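Local coordinates for protein alginate lyase A1-II' (Sphingomonas sp. A1, PDB 2CWS) that probably depolymerises the polysaccharide alginate by lyase cleavage, as a polysaccharide lyase of family 7, at residues A61-P66 with G203-D208. Sequence-based numbering, arbitrary orientation.
Sequences ANSSYP and GNYVQD. With SO4 (sulfate ion), chain B.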
ATOM      1  N   ALA A  61      12.676   7.227  -5.923  1.00 15.42           N
ATOM      2  CA  ALA A  61      13.306   7.504  -7.210  1.00 19.33           C
ATOM      3  C   ALA A  61      12.340   7.532  -8.366  1.00 19.74           C
ATOM      4  O   ALA A  61      12.616   8.294  -9.309  1.00 22.92           O
ATOM      5  CB  ALA A  61      14.356   6.392  -7.455  1.00 19.04           C
ATOM      6  N   ASN A  62      11.270   6.724  -8.339  1.00 18.26           N
ATOM      7  CA  ASN A  62      10.412   6.789  -9.518  1.00 22.46           C
ATOM      8  C   ASN A  62       9.029   7.313  -9.177  1.00 18.08           C
ATOM      9  O   ASN A  62       8.029   6.943  -9.823  1.00 23.82           O
ATOM     10  CB  ASN A  62      10.311   5.386 -10.136  1.00 30.55           C
ATOM     11  CG  ASN A  62      11.654   4.874 -10.640  1.00 38.67           C
ATOM     12  OD1 ASN A  62      12.325   5.423 -11.532  1.00 54.45           O
ATOM     13  ND2 ASN A  62      12.084   3.741 -10.067  1.00 39.58           N
ATOM     14  N   SER A  63       8.955   8.196  -8.175  1.00 16.39           N
ATOM     15  CA  SER A  63       7.657   8.747  -7.882  1.00 13.72           C
ATOM     16  C   SER A  63       7.667  10.269  -7.732  1.00 15.39           C
ATOM     17  O   SER A  63       8.712  10.802  -7.382  1.00 18.39           O
ATOM     18  CB  SER A  63       7.149   8.046  -6.596  1.00 14.34           C
ATOM     19  OG  SER A  63       5.988   8.739  -6.073  1.00 17.39           O
ATOM     20  N   SER A  64       6.642  11.143  -7.845  0.50 11.40           N
ATOM     21  CA  SER A  64       6.680  12.551  -7.465  0.50  9.81           C
ATOM     22  C   SER A  64       5.942  12.815  -6.150  0.50  7.29           C
ATOM     23  O   SER A  64       5.816  13.993  -5.701  0.50  6.30           O
ATOM     24  CB  SER A  64       5.951  13.431  -8.480  0.50 10.80           C
ATOM     25  OG  SER A  64       4.591  13.151  -8.522  0.50 10.16           O
ATOM     26  N   TYR A  65       5.417  11.651  -5.625  1.00  7.58           N
ATOM     27  CA  TYR A  65       4.611  11.906  -4.427  1.00  5.73           C
ATOM     28  C   TYR A  65       5.264  11.301  -3.193  1.00  5.39           C
ATOM     29  O   TYR A  65       5.890  10.227  -3.264  1.00  6.06           O
ATOM     30  CB  TYR A  65       3.215  11.312  -4.566  1.00  5.93           C
ATOM     31  CG  TYR A  65       2.361  11.920  -5.648  1.00  6.29           C
ATOM     32  CD1 TYR A  65       2.055  11.198  -6.809  1.00  8.76           C
ATOM     33  CD2 TYR A  65       1.860  13.201  -5.567  1.00  6.09           C
ATOM     34  CE1 TYR A  65       1.278  11.739  -7.827  1.00 10.94           C
ATOM     35  CE2 TYR A  65       1.043  13.762  -6.542  1.00  7.09           C
ATOM     36  CZ  TYR A  65       0.756  13.013  -7.693  1.00  9.52           C
ATOM     37  OH  TYR A  65      -0.029  13.534  -8.675  1.00 15.50           O
ATOM     38  N   PRO A  66       5.123  11.948  -2.039  1.00  5.12           N
ATOM     39  CA  PRO A  66       5.763  11.442  -0.808  1.00  5.30           C
ATOM     40  C   PRO A  66       4.896  10.375  -0.117  1.00  4.21           C
ATOM     41  O   PRO A  66       3.664  10.279  -0.346  1.00  4.70           O
ATOM     42  CB  PRO A  66       5.833  12.720   0.060  1.00  5.89           C
ATOM     43  CG  PRO A  66       4.571  13.475  -0.357  1.00  5.99           C
ATOM     44  CD  PRO A  66       4.424  13.213  -1.834  1.00  6.32           C
ATOM     45  N   GLY A 203      -0.170   1.900   3.845  1.00  3.30           N
ATOM     46  CA  GLY A 203       0.211   3.054   4.651  1.00  3.96           C
ATOM     47  C   GLY A 203      -0.411   4.317   4.091  1.00  3.15           C
ATOM     48  O   GLY A 203      -1.659   4.376   3.978  1.00  3.78           O
ATOM     49  N   ASN A 204       0.432   5.304   3.750  1.00  3.49           N
ATOM     50  CA  ASN A 204      -0.083   6.650   3.418  1.00  3.36           C
ATOM     51  C   ASN A 204       0.809   7.194   2.316  1.00  3.31           C
ATOM     52  O   ASN A 204       1.869   7.759   2.562  1.00  4.16           O
ATOM     53  CB  ASN A 204      -0.027   7.514   4.661  1.00  3.81           C
ATOM     54  CG  ASN A 204      -0.478   8.935   4.471  1.00  4.17           C
ATOM     55  OD1 ASN A 204      -0.308   9.735   5.470  1.00  6.51           O
ATOM     56  ND2 ASN A 204      -0.953   9.301   3.341  1.00  3.42           N
ATOM     57  N   TYR A 205       0.343   7.081   1.057  1.00  3.50           N
ATOM     58  CA  TYR A 205       1.091   7.517  -0.111  1.00  3.48           C
ATOM     59  C   TYR A 205       0.300   8.729  -0.630  1.00  3.25           C
ATOM     60  O   TYR A 205      -0.799   8.586  -1.182  1.00  3.69           O
ATOM     61  CB  TYR A 205       1.168   6.371  -1.091  1.00  4.15           C
ATOM     62  CG  TYR A 205       1.860   6.660  -2.422  1.00  3.55           C
ATOM     63  CD1 TYR A 205       2.855   7.615  -2.564  1.00  4.34           C
ATOM     64  CD2 TYR A 205       1.502   5.880  -3.511  1.00  4.52           C
ATOM     65  CE1 TYR A 205       3.480   7.796  -3.790  1.00  5.40           C
ATOM     66  CE2 TYR A 205       2.110   6.048  -4.743  1.00  5.38           C
ATOM     67  CZ  TYR A 205       3.078   7.041  -4.879  1.00  5.51           C
ATOM     68  OH  TYR A 205       3.729   7.225  -6.072  1.00  7.30           O
ATOM     69  N   VAL A 206       0.832   9.913  -0.393  1.00  3.85           N
ATOM     70  CA  VAL A 206       0.019  11.132  -0.489  1.00  3.88           C
ATOM     71  C   VAL A 206      -0.029  11.664  -1.915  1.00  3.71           C
ATOM     72  O   VAL A 206       1.005  12.034  -2.452  1.00  4.32           O
ATOM     73  CB  VAL A 206       0.642  12.205   0.431  1.00  4.52           C
ATOM     74  CG1 VAL A 206      -0.256  13.454   0.454  1.00  5.41           C
ATOM     75  CG2 VAL A 206       0.855  11.676   1.859  1.00  5.33           C
ATOM     76  N   GLN A 207      -1.249  11.708  -2.498  1.00  3.88           N
ATOM     77  CA  GLN A 207      -1.341  12.145  -3.901  1.00  3.91           C
ATOM     78  C   GLN A 207      -1.534  13.652  -3.993  1.00  4.03           C
ATOM     79  O   GLN A 207      -2.494  14.189  -4.511  1.00  4.57           O
ATOM     80  CB  GLN A 207      -2.464  11.386  -4.666  1.00  4.68           C
ATOM     81  CG  GLN A 207      -2.315   9.854  -4.488  1.00  5.01           C
ATOM     82  CD  GLN A 207      -1.031   9.334  -5.048  1.00  4.46           C
ATOM     83  OE1 GLN A 207      -0.749   9.344  -6.254  1.00  6.85           O
ATOM     84  NE2 GLN A 207      -0.146   8.840  -4.145  1.00  4.62           N
ATOM     85  N   ASP A 208      -0.550  14.338  -3.437  1.00  4.34           N
ATOM     86  CA  ASP A 208      -0.437  15.812  -3.434  1.00  4.52           C
ATOM     87  C   ASP A 208       1.020  16.094  -3.130  1.00  4.60           C
ATOM     88  O   ASP A 208       1.519  15.650  -2.107  1.00  5.35           O
ATOM     89  CB  ASP A 208      -1.343  16.418  -2.386  1.00  4.66           C
ATOM     90  CG  ASP A 208      -1.421  17.928  -2.363  1.00  4.05           C
ATOM     91  OD1 ASP A 208      -2.506  18.463  -1.979  1.00  4.21           O
ATOM     92  OD2 ASP A 208      -0.418  18.558  -2.746  1.00  5.16           O
TER
HETATM   93  S   SO4 B 401       4.862   4.105  -6.849  0.66  5.94           S
HETATM   94  O1  SO4 B 401       4.482   3.350  -5.515  0.66  4.68           O
HETATM   95  O2  SO4 B 401       5.281   3.192  -7.890  0.66  7.26           O
HETATM   96  O3  SO4 B 401       3.742   4.816  -7.342  0.66  5.91           O
HETATM   97  O4  SO4 B 401       5.964   5.023  -6.579  0.66  7.40           O
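The sulfate site on the concave sheet of this beta-jelly-roll lyase illustrates how a loop can fix an aromatic hydroxyl: S63, in the loop leading to strand 67-72, donates from OG to Y205 OH (2.7 Å), and Y205 OH in turn donates to O3 of the sulfate (2.7 Å). S63 OG, anti to its backbone nitrogen (chi1 168°), also accepts from Y65 N at 3.0 Å; this ST turn sets the position of the serine hydroxyl. It reaches the Y205 ring in plane, at an edge that Y65 O and P66 O also line. Over the centre of one face of that ring sits Q207 NE2, 3.3 Å above the plane. The amide is held there by a nearly straight bond from NE2 to Y205 O, the donor standing well above the carbonyl plane. R67, meanwhile, makes a cation-pi contact with Y205.

Y65 packs beside this group. Its CB touches Y205 CE1 (3.6 Å), and Q207 CA makes a CH-pi contact with one face of its ring. Q207 OE1 approaches Y65 CD1 at 3.4 Å, the amide plane turned 52° from the ring. Deeper in, V206 N donates to P66 O at 2.9 Å, where strand 204-206 pairs with 67-72, while D208 is held beyond by S103 and T210.

H112 and R67 complete the grip on the sulfate, probably acquired from the crystallisation liquor. A basic and tyrosine-bearing anion site on the concave sheet is consistent with the alginate-binding cleft of family-7 jelly-roll lyases.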